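Local coordinates for anopheles gambiae adenosine kinase (Anopheles gambiae, PDB 3LOO), which catalyses the ATP-dependent phosphorylation of adenosine to AMP and, as a member of the pfkB family of carbohydrate kinases, probably serves purine salvage, at residues A[179-184]-A[209-214]; A[25-30]-A[172-177]; A[156-161]-A[187-192]. All coordinates share one frame; numbering follows the deposited sequence.

From the N terminus, the chain enters the large sheet at strand 26-29, the third of its nine strands. Contact 2 closes the first and longest loop, 141 residues between segments, when the end of helix 168-176 returns to that strand. Residues 156-161 lie within this loop but meet 187-192 beyond it, so contact 3 crosses contact 2. Strand 179-183 then pairs beside 26-29, F179 O lying 2.9 Å from V27 N, which joins contacts 1 and 2. Contact 1 closes across helix 187-203 and crosses contact 3, whose second segment lies in the N-terminal part of that helix. Together they tie adjacent sheet strands to the helices and loop beside them.

Contact 1: A[179-184]-A[209-214]; sequences FFYVSG and MMNLSA
Strands 179-183 and 209-211 run side by side in parallel, their axes 4.7 Å apart and inclined by 18°, with Y181, V182 and S183 in register with M209, M210 and N211. M209 N donates to F180 O, and V182 N to M209 O at 3.0 Å; the bond from N211 N to V182 O is weak. Beyond the paired strands, G184 N gives a hydrogen bond to N211 O at 2.8 Å. On the face bearing Y181, M209 and N211, the tyrosine ring slants over the neighbouring strand: CD1 lies 4.0 Å from M209 CB, and CE1 is close to the M210 backbone. The two strands and helix 187-203 between them form a beta-alpha-beta unit of the central sheet of this pfkB-family kinase. V182 and M210 point to the helix side, touching A194 and F187 respectively, while helix 315-328 covers Y181 and M209 on the other. N211 ND2 gives a hydrogen bond to Y181 OH at 2.9 Å, somewhat bent at the hydrogen, with amide and ring planes 65° apart. Having CG anti to the backbone N (chi1 -158°) puts the amide alongside this hydroxyl, and its other end, OD1, accepts from S213 N at 2.9 Å in an Asx turn. Two bonds thus fix the amide's rotation, and the side chain of N211 lies about 4 Å from the bound magnesium ion.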
# COMPACT_ATOMS: atom_id res chain seq x y z
N PHE A 179 8.01 1.44 13.77
CA PHE A 179 7.26 2.07 12.65
C PHE A 179 6.17 1.09 12.20
O PHE A 179 6.42 -0.14 12.13
CB PHE A 179 8.16 2.33 11.43
CG PHE A 179 9.34 3.22 11.72
CD1 PHE A 179 9.23 4.61 11.64
CD2 PHE A 179 10.59 2.65 12.05
CE1 PHE A 179 10.33 5.43 11.92
CE2 PHE A 179 11.69 3.45 12.32
CZ PHE A 179 11.56 4.85 12.26
N PHE A 180 5.00 1.63 11.84
CA PHE A 180 3.86 0.80 11.42
C PHE A 180 3.28 1.39 10.15
O PHE A 180 3.17 2.62 10.02
CB PHE A 180 2.77 0.74 12.52
CG PHE A 180 3.23 0.11 13.80
CD1 PHE A 180 3.20 -1.27 13.96
CD2 PHE A 180 3.73 0.90 14.84
CE1 PHE A 180 3.61 -1.87 15.15
CE2 PHE A 180 4.19 0.33 16.05
CZ PHE A 180 4.13 -1.07 16.20
N TYR A 181 2.94 0.51 9.22
CA TYR A 181 2.38 0.92 7.93
C TYR A 181 1.20 0.01 7.59
O TYR A 181 1.33 -1.22 7.60
CB TYR A 181 3.43 0.90 6.82
CG TYR A 181 2.89 1.32 5.48
CD1 TYR A 181 2.21 2.55 5.32
CD2 TYR A 181 3.03 0.49 4.36
CE1 TYR A 181 1.69 2.94 4.05
CE2 TYR A 181 2.51 0.84 3.12
CZ TYR A 181 1.85 2.08 2.97
OH TYR A 181 1.36 2.44 1.74
N VAL A 182 0.07 0.62 7.26
CA VAL A 182 -1.14 -0.12 6.92
C VAL A 182 -1.77 0.50 5.68
O VAL A 182 -1.71 1.71 5.52
CB VAL A 182 -2.15 -0.13 8.07
CG1 VAL A 182 -3.39 -0.96 7.71
CG2 VAL A 182 -1.53 -0.75 9.36
N SER A 183 -2.34 -0.30 4.79
CA SER A 183 -3.02 0.29 3.60
C SER A 183 -4.49 0.52 3.94
O SER A 183 -5.04 -0.17 4.80
CB SER A 183 -2.95 -0.65 2.40
OG SER A 183 -3.52 -1.90 2.76
N GLY A 184 -5.13 1.48 3.27
CA GLY A 184 -6.61 1.55 3.35
C GLY A 184 -7.28 0.26 2.86
O GLY A 184 -8.34 -0.12 3.37
N MET A 209 1.51 4.97 9.95
CA MET A 209 1.44 5.52 8.62
C MET A 209 0.42 4.67 7.85
O MET A 209 0.24 3.47 8.11
CB MET A 209 2.82 5.50 7.96
CG MET A 209 3.91 6.25 8.80
SD MET A 209 5.56 6.01 8.17
CE MET A 209 5.95 4.44 8.95
N MET A 210 -0.24 5.30 6.89
CA MET A 210 -1.22 4.56 6.08
C MET A 210 -1.37 5.17 4.70
O MET A 210 -0.87 6.26 4.43
CB MET A 210 -2.58 4.43 6.79
CG MET A 210 -3.30 5.75 7.11
SD MET A 210 -5.11 5.56 7.35
CE MET A 210 -5.63 5.38 5.62
N ASN A 211 -2.04 4.44 3.84
CA ASN A 211 -2.21 4.86 2.47
C ASN A 211 -3.71 4.96 2.22
O ASN A 211 -4.48 4.11 2.73
CB ASN A 211 -1.65 3.77 1.57
CG ASN A 211 -1.28 4.28 0.23
OD1 ASN A 211 -2.14 4.73 -0.54
ND2 ASN A 211 0.03 4.25 -0.07
N LEU A 212 -4.13 5.92 1.39
CA LEU A 212 -5.54 5.95 1.02
C LEU A 212 -5.94 4.78 0.16
O LEU A 212 -7.10 4.37 0.17
CB LEU A 212 -5.95 7.29 0.41
CG LEU A 212 -5.93 8.50 1.34
CD1 LEU A 212 -6.10 9.77 0.51
CD2 LEU A 212 -7.02 8.34 2.50
N SER A 213 -4.97 4.24 -0.59
CA SER A 213 -5.10 3.01 -1.42
C SER A 213 -5.93 3.10 -2.70
O SER A 213 -5.47 2.68 -3.77
CB SER A 213 -5.56 1.83 -0.58
OG SER A 213 -4.55 1.47 0.36
N ALA A 214 -7.16 3.59 -2.59
CA ALA A 214 -8.06 3.66 -3.76
C ALA A 214 -9.25 4.53 -3.41
O ALA A 214 -9.65 4.58 -2.25
CB ALA A 214 -8.57 2.25 -4.17

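Contact 2: A[25-30]-A[172-177]; sequences MLVGLG and AYLQGA
V27 meets A177 in a strained and doubtful way: its chi1 of -9° is nearly eclipsed, and CG1 is modelled 3.1 Å from A177 CB, closer than two carbons can sit, so the placement of the valine methyls is uncertain. Strand 26-29 belongs to the parallel part of the mixed nine-stranded sheet of this pfkB-family fold, and helix 168-176 packs on one face of that sheet before leading into strand 179-183. The valine points toward the C-terminal end of helix 168-176. As modelled, CG1 lies 4.0 Å from Y173 O, and CG2 takes another direction to meet L174 CD2 at 4.0 Å, the two side chains crossing at about a right angle. For L174, chi1 (-70°) and chi2 (180°) together direct CD2 to this methyl, and F103 and F180 also border the leucine. No hydrogen bond links the two segments, although the backbone of V27 is bonded to F179 and Y181 of the next strand. At the N-terminal end of the strand, M25 and A177 come within 4.5 Å between CA atoms; the methionine side chain points away from A177 and touches L328, so its backbone makes the approach. Beyond the helix, R206 NH1 bonds to both L174 O and A177 O. M25 O lies 3.6 Å from A177 C and 3.8 Å from A177 CB.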
# COMPACT_ATOMS: atom_id res chain seq x y z
N MET A 25 12.23 -3.49 12.64
CA MET A 25 11.93 -2.08 12.91
C MET A 25 10.54 -1.61 12.37
O MET A 25 9.91 -0.71 12.95
CB MET A 25 13.02 -1.18 12.35
CG MET A 25 14.43 -1.57 12.87
SD MET A 25 15.65 -0.46 12.25
CE MET A 25 15.83 -0.83 10.55
N LEU A 26 10.11 -2.22 11.26
CA LEU A 26 8.91 -1.79 10.54
C LEU A 26 7.95 -2.97 10.52
O LEU A 26 8.35 -4.07 10.17
CB LEU A 26 9.31 -1.41 9.11
CG LEU A 26 8.17 -1.22 8.09
CD1 LEU A 26 7.21 -0.09 8.53
CD2 LEU A 26 8.77 -0.90 6.72
N VAL A 27 6.71 -2.77 10.96
CA VAL A 27 5.68 -3.76 10.67
C VAL A 27 4.61 -3.20 9.74
O VAL A 27 4.18 -2.06 9.91
CB VAL A 27 5.10 -4.58 11.87
CG1 VAL A 27 5.82 -4.40 13.16
CG2 VAL A 27 3.54 -4.51 11.98
N GLY A 28 4.26 -4.01 8.74
CA GLY A 28 3.23 -3.70 7.77
C GLY A 28 2.10 -4.69 7.89
O GLY A 28 2.34 -5.87 8.06
N LEU A 29 0.86 -4.22 7.81
CA LEU A 29 -0.30 -5.09 7.80
C LEU A 29 -1.03 -4.83 6.48
O LEU A 29 -1.27 -3.69 6.15
CB LEU A 29 -1.26 -4.73 8.93
CG LEU A 29 -0.95 -5.06 10.40
CD1 LEU A 29 0.24 -4.33 10.85
CD2 LEU A 29 -2.17 -4.56 11.22
N GLY A 30 -1.36 -5.88 5.75
CA GLY A 30 -2.07 -5.71 4.49
C GLY A 30 -2.60 -7.02 3.93
O GLY A 30 -2.69 -8.04 4.64
N ALA A 172 5.57 -9.97 20.44
CA ALA A 172 6.95 -9.48 20.57
C ALA A 172 7.35 -8.63 19.33
O ALA A 172 8.02 -7.61 19.44
CB ALA A 172 7.95 -10.66 20.79
N TYR A 173 6.90 -9.07 18.16
CA TYR A 173 7.14 -8.29 16.92
C TYR A 173 6.46 -6.90 16.95
O TYR A 173 7.08 -5.91 16.59
CB TYR A 173 6.65 -9.06 15.71
CG TYR A 173 7.51 -10.22 15.25
CD1 TYR A 173 8.91 -10.16 15.31
CD2 TYR A 173 6.92 -11.35 14.68
CE1 TYR A 173 9.70 -11.23 14.84
CE2 TYR A 173 7.69 -12.41 14.20
CZ TYR A 173 9.08 -12.34 14.29
OH TYR A 173 9.85 -13.37 13.80
N LEU A 174 5.23 -6.82 17.45
CA LEU A 174 4.53 -5.52 17.59
C LEU A 174 5.26 -4.65 18.63
O LEU A 174 5.51 -3.46 18.40
CB LEU A 174 3.06 -5.72 17.99
CG LEU A 174 2.16 -6.31 16.90
CD1 LEU A 174 0.75 -6.43 17.46
CD2 LEU A 174 2.17 -5.46 15.60
N GLN A 175 5.64 -5.27 19.75
CA GLN A 175 6.32 -4.53 20.84
C GLN A 175 7.65 -3.98 20.40
O GLN A 175 8.00 -2.88 20.80
CB GLN A 175 6.51 -5.42 22.07
CG GLN A 175 5.21 -5.64 22.82
CD GLN A 175 5.37 -6.46 24.12
OE1 GLN A 175 4.41 -7.07 24.61
NE2 GLN A 175 6.58 -6.46 24.68
N GLY A 176 8.36 -4.71 19.54
CA GLY A 176 9.70 -4.29 19.09
C GLY A 176 9.74 -3.36 17.89
O GLY A 176 10.80 -2.83 17.53
N ALA A 177 8.60 -3.15 17.24
CA ALA A 177 8.65 -2.35 16.01
C ALA A 177 8.76 -0.91 16.40
O ALA A 177 8.29 -0.52 17.49
CB ALA A 177 7.40 -2.57 15.16

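Contact 3: A[156-161]-A[187-192]; sequences AANDFT and FTVSFE
T188 and N158 make the first meeting along segment 187-192, with T188 CG2 4.1 Å from N158 ND2 and the two side chains crossing at about a right angle. The threonine methyl faces the asparagine amide, while OG1 is directed elsewhere and bonds to Y221 OH. N158 OD1 and T188 O, two carbonyl oxygens, are 4.0 Å apart. V189 follows and carries most of the contact, its side chain pointing toward the 156-161 loop. Both of its methyls lie against A157 O, CG1 in a tight methyl-to-carbonyl approach of 3.0 Å. CG1, anti to the backbone N (chi1 171°), is also placed 3.6 Å from F160 CB, whereas CG2 rests 3.7 Å from N158 CA. Along N158 the valine runs in the opposite direction, past the base of the amide. This loop leaves the smaller sheet after strand 147-153 and leads to helix 168-176, while 187-192 lies at the N-terminal part of 187-203, the connecting helix of a beta-alpha-beta unit, so the contact joins parts of the fold around the two sheets. S190 comes next, and its CB approaches F160 CD2 obliquely, at 3.8 Å. F160 CG is anti to its backbone N (chi1 -177°), extending the ring along segment 187-192, where it also meets F186 edge-to-face. The serine hydroxyl bonds to S193 OG, three residues on. The side chain of T188 lies about 6 Å from the bound bis(adenosine)-5'-tetraphosphate, so the contact sits close beside the ligand. With no hydrogen bond across the two segments, and the hydroxyls of T188 and S190 partnered elsewhere, the contact consists of V189 methyls packed against a carbonyl oxygen, an amide base and a phenylalanine methylene, which implies that the two segments are held here by shape, without specific polar fixing.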
# COMPACT_ATOMS: atom_id res chain seq x y z
N ALA A 156 -8.46 -15.42 0.75
CA ALA A 156 -7.81 -15.72 2.06
C ALA A 156 -7.33 -14.47 2.80
O ALA A 156 -7.28 -14.46 4.04
CB ALA A 156 -6.64 -16.72 1.91
N ALA A 157 -7.00 -13.42 2.06
CA ALA A 157 -6.60 -12.16 2.73
C ALA A 157 -7.72 -11.65 3.64
O ALA A 157 -7.44 -10.95 4.61
CB ALA A 157 -6.18 -11.09 1.74
N ASN A 158 -8.98 -11.97 3.30
CA ASN A 158 -10.12 -11.64 4.14
C ASN A 158 -10.26 -12.53 5.39
O ASN A 158 -11.04 -12.19 6.28
CB ASN A 158 -11.45 -11.64 3.36
CG ASN A 158 -12.32 -10.46 3.70
OD1 ASN A 158 -12.55 -10.13 4.88
ND2 ASN A 158 -12.80 -9.79 2.69
N ASP A 159 -9.51 -13.62 5.47
CA ASP A 159 -9.56 -14.46 6.67
C ASP A 159 -8.63 -14.01 7.78
O ASP A 159 -8.44 -14.74 8.72
CB ASP A 159 -9.29 -15.92 6.31
CG ASP A 159 -10.37 -16.51 5.38
OD1 ASP A 159 -11.43 -15.88 5.24
OD2 ASP A 159 -10.15 -17.56 4.75
N PHE A 160 -8.04 -12.81 7.68
CA PHE A 160 -7.15 -12.33 8.71
C PHE A 160 -7.94 -12.08 9.99
O PHE A 160 -9.02 -11.50 9.94
CB PHE A 160 -6.48 -11.02 8.27
CG PHE A 160 -5.48 -10.48 9.26
CD1 PHE A 160 -4.14 -10.82 9.14
CD2 PHE A 160 -5.88 -9.64 10.30
CE1 PHE A 160 -3.19 -10.36 10.07
CE2 PHE A 160 -4.94 -9.17 11.22
CZ PHE A 160 -3.59 -9.51 11.09
N THR A 161 -7.37 -12.47 11.13
CA THR A 161 -8.03 -12.21 12.43
C THR A 161 -7.09 -11.54 13.41
O THR A 161 -5.89 -11.84 13.44
CB THR A 161 -8.59 -13.49 13.08
OG1 THR A 161 -7.53 -14.44 13.24
CG2 THR A 161 -9.66 -14.09 12.26
N PHE A 187 -8.46 -2.16 5.50
CA PHE A 187 -9.74 -1.86 6.19
C PHE A 187 -10.88 -2.80 5.79
O PHE A 187 -11.77 -3.10 6.62
CB PHE A 187 -10.19 -0.42 5.98
CG PHE A 187 -9.29 0.62 6.61
CD1 PHE A 187 -7.97 0.32 7.00
CD2 PHE A 187 -9.76 1.92 6.74
CE1 PHE A 187 -7.17 1.32 7.54
CE2 PHE A 187 -8.95 2.90 7.27
CZ PHE A 187 -7.66 2.61 7.66
N THR A 188 -10.85 -3.28 4.55
CA THR A 188 -11.83 -4.28 4.07
C THR A 188 -11.76 -5.50 4.96
O THR A 188 -12.78 -6.14 5.28
CB THR A 188 -11.53 -4.72 2.60
OG1 THR A 188 -11.47 -3.57 1.77
CG2 THR A 188 -12.59 -5.71 2.06
N VAL A 189 -10.55 -5.82 5.41
CA VAL A 189 -10.32 -7.09 6.07
C VAL A 189 -10.33 -6.99 7.59
O VAL A 189 -10.89 -7.86 8.24
CB VAL A 189 -9.00 -7.72 5.56
CG1 VAL A 189 -8.64 -8.90 6.37
CG2 VAL A 189 -9.14 -8.09 4.06
N SER A 190 -9.67 -5.99 8.16
CA SER A 190 -9.60 -5.89 9.62
C SER A 190 -9.27 -4.49 10.04
O SER A 190 -8.12 -4.20 10.47
CB SER A 190 -8.53 -6.86 10.20
OG SER A 190 -8.76 -7.05 11.60
N PHE A 191 -10.24 -3.60 9.92
CA PHE A 191 -10.06 -2.24 10.41
C PHE A 191 -9.71 -2.25 11.91
O PHE A 191 -8.97 -1.39 12.39
CB PHE A 191 -11.31 -1.36 10.17
CG PHE A 191 -11.21 -0.02 10.86
CD1 PHE A 191 -10.32 0.94 10.40
CD2 PHE A 191 -12.00 0.27 11.98
CE1 PHE A 191 -10.20 2.15 11.04
CE2 PHE A 191 -11.89 1.50 12.62
CZ PHE A 191 -11.00 2.43 12.16
N GLU A 192 -10.30 -3.20 12.63
CA GLU A 192 -10.17 -3.32 14.08
C GLU A 192 -8.66 -3.56 14.44
O GLU A 192 -8.16 -3.00 15.41
CB GLU A 192 -11.04 -4.50 14.46
CG GLU A 192 -11.30 -4.80 15.90
CD GLU A 192 -11.49 -6.32 16.10
OE1 GLU A 192 -11.83 -7.03 15.12
OE2 GLU A 192 -11.24 -6.81 17.22